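Local coordinates for protein ADP-ribosylating toxin CARDS (Mycoplasma pneumoniae, PDB 4TLV) that transfers ADP-ribose from NAD(+) to target proteins and causes vacuolization and disruption of respiratory epithelium as the main virulence factor of this bacterium, at residues A[92-104]-A[115-127]. Numbering follows the deposited sequence.
Sequences ARATGENLLDLMR and REMAQMGIRALRT. With GOL (glycerol), chain J; ACT (acetate ion), chain N.
Glu97 and Arg126 join two helices of the mono-ADP-ribosyltransferase domain in an antiparallel helix pair, axes 10.0 Å apart and N-to-C directions at 150°. The charged network lies toward one end. Arg126 grips the carboxylate side-on, its NE 2.9 Å from Glu97 OE2 in a nearly straight bond and its NH2 bonded to OE1 on the syn lone pair. The two planes are nearly coplanar. Arg93 adds a salt bridge to OE2 from within its own helix, and its NE bonds Phe591 O at the chain's C-terminus. Arg126 also reaches Tyr475 and Ser480, tying the pair to the D3 domain. An acetate, probably from crystallisation, sits beside Arg93.

Apolar contacts run along the pair, beside the charged groups at both ends. Gly96 has no side chain, and Leu125 and Ile122 pack on its backbone: its CA lies 3.9 Å from Leu125 CD2, and Ile122 CD1 rests 3.5 Å from Gly96 O. Further along, Met103 bends at chi3 (-50°), and its SD and CE both meet Ala118 CB.

At the other end two guanidinium groups stack. Arg104 NH1 lies over the centre of the Arg115 group, with planes 15° apart. Neutral oxygens at their edges, among them Met103 O and Gln119 OE1, probably ease the repulsion between the like charges. A glycerol binds both arginines. Arg115 NH1 donates to Met103 O from above the carbonyl plane. Arg104 NH1 meets an in-plane lone pair of Gln119 OE1 at 2.9 Å.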
loop_
_atom_site.group_PDB
_atom_site.type_symbol
_atom_site.label_atom_id
_atom_site.label_comp_id
_atom_site.label_asym_id
_atom_site.label_seq_id
_atom_site.Cartn_x
_atom_site.Cartn_y
_atom_site.Cartn_z
ATOM N N ALA A 92 -11.554 1.686 2.295
ATOM C CA ALA A 92 -11.321 2.063 3.689
ATOM C C ALA A 92 -10.385 3.265 3.787
ATOM O O ALA A 92 -10.675 4.235 4.512
ATOM C CB ALA A 92 -10.782 0.864 4.510
ATOM N N ARG A 93 -9.262 3.231 3.069
ATOM C CA ARG A 93 -8.313 4.359 3.170
ATOM C C ARG A 93 -8.929 5.709 2.736
ATOM O O ARG A 93 -8.791 6.710 3.444
ATOM C CB ARG A 93 -6.999 4.086 2.408
ATOM C CG ARG A 93 -5.971 3.254 3.230
ATOM C CD ARG A 93 -4.924 4.153 3.936
ATOM N NE ARG A 93 -4.099 4.796 2.925
ATOM C CZ ARG A 93 -4.102 6.095 2.642
ATOM N NH1 ARG A 93 -4.843 6.939 3.347
ATOM N NH2 ARG A 93 -3.342 6.544 1.648
ATOM N N ALA A 94 -9.612 5.729 1.592
ATOM C CA ALA A 94 -10.188 6.966 1.088
ATOM C C ALA A 94 -11.271 7.467 2.049
ATOM O O ALA A 94 -11.431 8.675 2.262
ATOM C CB ALA A 94 -10.775 6.752 -0.318
ATOM N N THR A 95 -12.031 6.529 2.604
ATOM C CA THR A 95 -13.057 6.873 3.577
ATOM C C THR A 95 -12.409 7.585 4.771
ATOM O O THR A 95 -12.908 8.608 5.251
ATOM C CB THR A 95 -13.855 5.616 4.035
ATOM O OG1 THR A 95 -14.611 5.107 2.929
ATOM C CG2 THR A 95 -14.824 5.960 5.187
ATOM N N GLY A 96 -11.280 7.053 5.235
ATOM C CA GLY A 96 -10.557 7.639 6.350
ATOM C C GLY A 96 -10.011 9.019 6.028
ATOM O O GLY A 96 -10.088 9.923 6.851
ATOM N N GLU A 97 -9.471 9.200 4.830
ATOM C CA GLU A 97 -8.938 10.508 4.448
ATOM C C GLU A 97 -10.028 11.585 4.392
ATOM O O GLU A 97 -9.796 12.759 4.710
ATOM C CB GLU A 97 -8.247 10.434 3.093
ATOM C CG GLU A 97 -6.973 9.584 3.100
ATOM C CD GLU A 97 -5.982 10.041 4.145
ATOM O OE1 GLU A 97 -5.448 11.176 4.017
ATOM O OE2 GLU A 97 -5.738 9.271 5.101
ATOM N N ASN A 98 -11.210 11.187 3.949
ATOM C CA ASN A 98 -12.340 12.097 3.892
ATOM C C ASN A 98 -12.724 12.528 5.312
ATOM O O ASN A 98 -12.954 13.717 5.576
ATOM C CB ASN A 98 -13.526 11.446 3.139
ATOM C CG ASN A 98 -14.664 12.420 2.888
ATOM O OD1 ASN A 98 -14.486 13.440 2.228
ATOM N ND2 ASN A 98 -15.843 12.114 3.434
ATOM N N LEU A 99 -12.757 11.571 6.226
ATOM C CA LEU A 99 -13.054 11.853 7.633
ATOM C C LEU A 99 -11.998 12.773 8.270
ATOM O O LEU A 99 -12.335 13.673 9.042
ATOM C CB LEU A 99 -13.223 10.553 8.430
ATOM C CG LEU A 99 -14.449 9.707 8.053
ATOM C CD1 LEU A 99 -14.525 8.475 8.913
ATOM C CD2 LEU A 99 -15.750 10.515 8.161
ATOM N N LEU A 100 -10.731 12.571 7.922
ATOM C CA LEU A 100 -9.673 13.459 8.399
ATOM C C LEU A 100 -9.929 14.891 7.923
ATOM O O LEU A 100 -9.886 15.834 8.709
ATOM C CB LEU A 100 -8.300 12.988 7.913
ATOM C CG LEU A 100 -7.181 13.974 8.271
ATOM C CD1 LEU A 100 -6.958 14.031 9.778
ATOM C CD2 LEU A 100 -5.897 13.561 7.521
ATOM N N ASP A 101 -10.185 15.036 6.627
ATOM C CA ASP A 101 -10.533 16.318 6.030
ATOM C C ASP A 101 -11.679 16.978 6.816
ATOM O O ASP A 101 -11.539 18.092 7.299
ATOM C CB ASP A 101 -10.932 16.079 4.574
ATOM C CG ASP A 101 -11.387 17.335 3.858
ATOM O OD1 ASP A 101 -10.946 18.445 4.222
ATOM O OD2 ASP A 101 -12.170 17.199 2.890
ATOM N N LEU A 102 -12.801 16.281 6.959
ATOM C CA LEU A 102 -13.934 16.843 7.688
ATOM C C LEU A 102 -13.549 17.263 9.118
ATOM O O LEU A 102 -13.938 18.338 9.577
ATOM C CB LEU A 102 -15.113 15.877 7.694
ATOM C CG LEU A 102 -15.689 15.583 6.298
ATOM C CD1 LEU A 102 -16.626 14.425 6.366
ATOM C CD2 LEU A 102 -16.380 16.815 5.712
ATOM N N MET A 103 -12.794 16.420 9.817
ATOM C CA MET A 103 -12.330 16.749 11.161
ATOM C C MET A 103 -11.447 17.996 11.189
ATOM O O MET A 103 -11.591 18.831 12.077
ATOM C CB MET A 103 -11.623 15.557 11.819
ATOM C CG MET A 103 -12.571 14.396 12.107
ATOM S SD MET A 103 -11.796 13.103 13.091
ATOM C CE MET A 103 -10.282 12.852 12.172
ATOM N N ARG A 104 -10.536 18.135 10.227
ATOM C CA ARG A 104 -9.666 19.307 10.216
ATOM C C ARG A 104 -10.452 20.577 9.881
ATOM O O ARG A 104 -10.092 21.660 10.329
ATOM C CB ARG A 104 -8.518 19.166 9.214
ATOM C CG ARG A 104 -7.528 18.037 9.507
ATOM C CD ARG A 104 -7.018 18.023 10.953
ATOM N NE ARG A 104 -6.366 19.272 11.380
ATOM C CZ ARG A 104 -5.815 19.442 12.580
ATOM N NH1 ARG A 104 -5.820 18.451 13.455
ATOM N NH2 ARG A 104 -5.252 20.602 12.911
ATOM N N ARG A 115 -11.247 14.381 18.365
ATOM C CA ARG A 115 -10.423 14.418 17.165
ATOM C C ARG A 115 -9.030 13.795 17.362
ATOM O O ARG A 115 -8.529 13.108 16.476
ATOM C CB ARG A 115 -10.298 15.833 16.616
ATOM C CG ARG A 115 -9.495 15.887 15.308
ATOM C CD ARG A 115 -9.543 17.247 14.683
ATOM N NE ARG A 115 -8.692 18.214 15.373
ATOM C CZ ARG A 115 -8.561 19.480 14.991
ATOM N NH1 ARG A 115 -9.214 19.926 13.929
ATOM N NH2 ARG A 115 -7.767 20.303 15.655
ATOM N N GLU A 116 -8.413 14.038 18.512
ATOM C CA GLU A 116 -7.103 13.452 18.793
ATOM C C GLU A 116 -7.175 11.926 18.678
ATOM O O GLU A 116 -6.334 11.303 18.030
ATOM C CB GLU A 116 -6.588 13.874 20.177
ATOM C CG GLU A 116 -5.207 13.303 20.528
ATOM C CD GLU A 116 -4.726 13.680 21.937
ATOM O OE1 GLU A 116 -5.494 14.328 22.687
ATOM O OE2 GLU A 116 -3.577 13.326 22.291
ATOM N N MET A 117 -8.191 11.330 19.289
ATOM C CA MET A 117 -8.383 9.888 19.203
ATOM C C MET A 117 -8.654 9.423 17.772
ATOM O O MET A 117 -8.148 8.386 17.344
ATOM C CB MET A 117 -9.539 9.446 20.103
ATOM C CG MET A 117 -9.291 9.653 21.583
ATOM S SD MET A 117 -10.802 9.403 22.551
ATOM C CE MET A 117 -11.172 7.662 22.255
ATOM N N ALA A 118 -9.472 10.176 17.038
ATOM C CA ALA A 118 -9.790 9.792 15.665
ATOM C C ALA A 118 -8.529 9.816 14.806
ATOM O O ALA A 118 -8.334 8.956 13.941
ATOM C CB ALA A 118 -10.859 10.708 15.075
ATOM N N GLN A 119 -7.671 10.803 15.039
ATOM C CA GLN A 119 -6.425 10.905 14.283
ATOM C C GLN A 119 -5.450 9.757 14.588
ATOM O O GLN A 119 -4.671 9.343 13.719
ATOM C CB GLN A 119 -5.779 12.291 14.468
ATOM C CG GLN A 119 -6.586 13.360 13.716
ATOM C CD GLN A 119 -6.140 14.769 14.018
ATOM O OE1 GLN A 119 -6.743 15.732 13.336
ATOM N NE2 GLN A 119 -5.254 14.993 14.857
ATOM N N MET A 120 -5.513 9.229 15.805
ATOM C CA MET A 120 -4.769 8.015 16.131
ATOM C C MET A 120 -5.307 6.845 15.319
ATOM O O MET A 120 -4.542 6.012 14.831
ATOM C CB MET A 120 -4.885 7.673 17.613
ATOM C CG MET A 120 -4.159 8.627 18.545
ATOM S SD MET A 120 -4.567 8.233 20.260
ATOM C CE MET A 120 -3.567 9.465 21.103
ATOM N N GLY A 121 -6.625 6.780 15.189
ATOM C CA GLY A 121 -7.262 5.764 14.361
ATOM C C GLY A 121 -6.855 5.880 12.894
ATOM O O GLY A 121 -6.542 4.874 12.240
ATOM N N ILE A 122 -6.871 7.104 12.372
ATOM C CA ILE A 122 -6.496 7.353 10.987
ATOM C C ILE A 122 -5.018 7.005 10.767
ATOM O O ILE A 122 -4.652 6.456 9.731
ATOM C CB ILE A 122 -6.783 8.827 10.553
ATOM C CG1 ILE A 122 -8.292 9.133 10.573
ATOM C CG2 ILE A 122 -6.251 9.104 9.146
ATOM C CD1 ILE A 122 -9.098 8.216 9.738
ATOM N N ARG A 123 -4.165 7.322 11.737
ATOM C CA ARG A 123 -2.747 6.982 11.617
ATOM C C ARG A 123 -2.546 5.466 11.480
ATOM O O ARG A 123 -1.757 5.000 10.647
ATOM C CB ARG A 123 -1.954 7.506 12.811
ATOM C CG ARG A 123 -0.428 7.211 12.727
ATOM C CD ARG A 123 0.320 7.933 13.867
ATOM N NE ARG A 123 1.764 8.055 13.650
ATOM C CZ ARG A 123 2.430 9.213 13.597
ATOM N NH1 ARG A 123 1.793 10.378 13.743
ATOM N NH2 ARG A 123 3.747 9.211 13.402
ATOM N N ALA A 124 -3.263 4.704 12.301
ATOM C CA ALA A 124 -3.229 3.246 12.200
ATOM C C ALA A 124 -3.719 2.758 10.828
ATOM O O ALA A 124 -3.098 1.882 10.225
ATOM C CB ALA A 124 -4.036 2.618 13.313
ATOM N N LEU A 125 -4.827 3.315 10.347
ATOM C CA LEU A 125 -5.358 2.943 9.027
ATOM C C LEU A 125 -4.329 3.245 7.923
ATOM O O LEU A 125 -4.171 2.473 6.973
ATOM C CB LEU A 125 -6.635 3.727 8.739
ATOM C CG LEU A 125 -7.273 3.582 7.354
ATOM C CD1 LEU A 125 -7.587 2.109 7.092
ATOM C CD2 LEU A 125 -8.539 4.429 7.300
ATOM N N ARG A 126 -3.648 4.381 8.058
ATOM C CA ARG A 126 -2.696 4.864 7.046
ATOM C C ARG A 126 -1.422 4.038 6.980
ATOM O O ARG A 126 -0.766 3.949 5.940
ATOM C CB ARG A 126 -2.282 6.293 7.380
ATOM C CG ARG A 126 -3.301 7.358 6.996
ATOM C CD ARG A 126 -2.729 8.720 7.420
ATOM N NE ARG A 126 -3.344 9.803 6.664
ATOM C CZ ARG A 126 -2.871 11.040 6.629
ATOM N NH1 ARG A 126 -1.762 11.336 7.311
ATOM N NH2 ARG A 126 -3.490 11.967 5.905
ATOM N N THR A 127 -1.043 3.486 8.120
ATOM C CA THR A 127 0.246 2.833 8.238
ATOM C C THR A 127 0.016 1.337 8.459
ATOM O O THR A 127 -0.050 0.569 7.480
ATOM C CB THR A 127 1.152 3.517 9.302
ATOM O OG1 THR A 127 0.547 3.456 10.598
ATOM C CG2 THR A 127 1.380 4.983 8.927
HETATM C C1 GOL J . -5.903 18.798 17.762
HETATM O O1 GOL J . -6.612 17.627 17.412
HETATM C C2 GOL J . -4.446 18.696 17.318
HETATM O O2 GOL J . -4.349 17.945 16.128
HETATM C C3 GOL J . -3.904 20.091 17.051
HETATM O O3 GOL J . -4.287 20.513 15.761
HETATM C C ACT N . -3.291 10.453 1.409
HETATM O O ACT N . -3.761 9.321 1.651
HETATM O OXT ACT N . -3.916 11.438 1.880
HETATM C CH3 ACT N . -2.047 10.605 0.588
HETATM O O HOH W 1 -8.610 22.603 12.630
#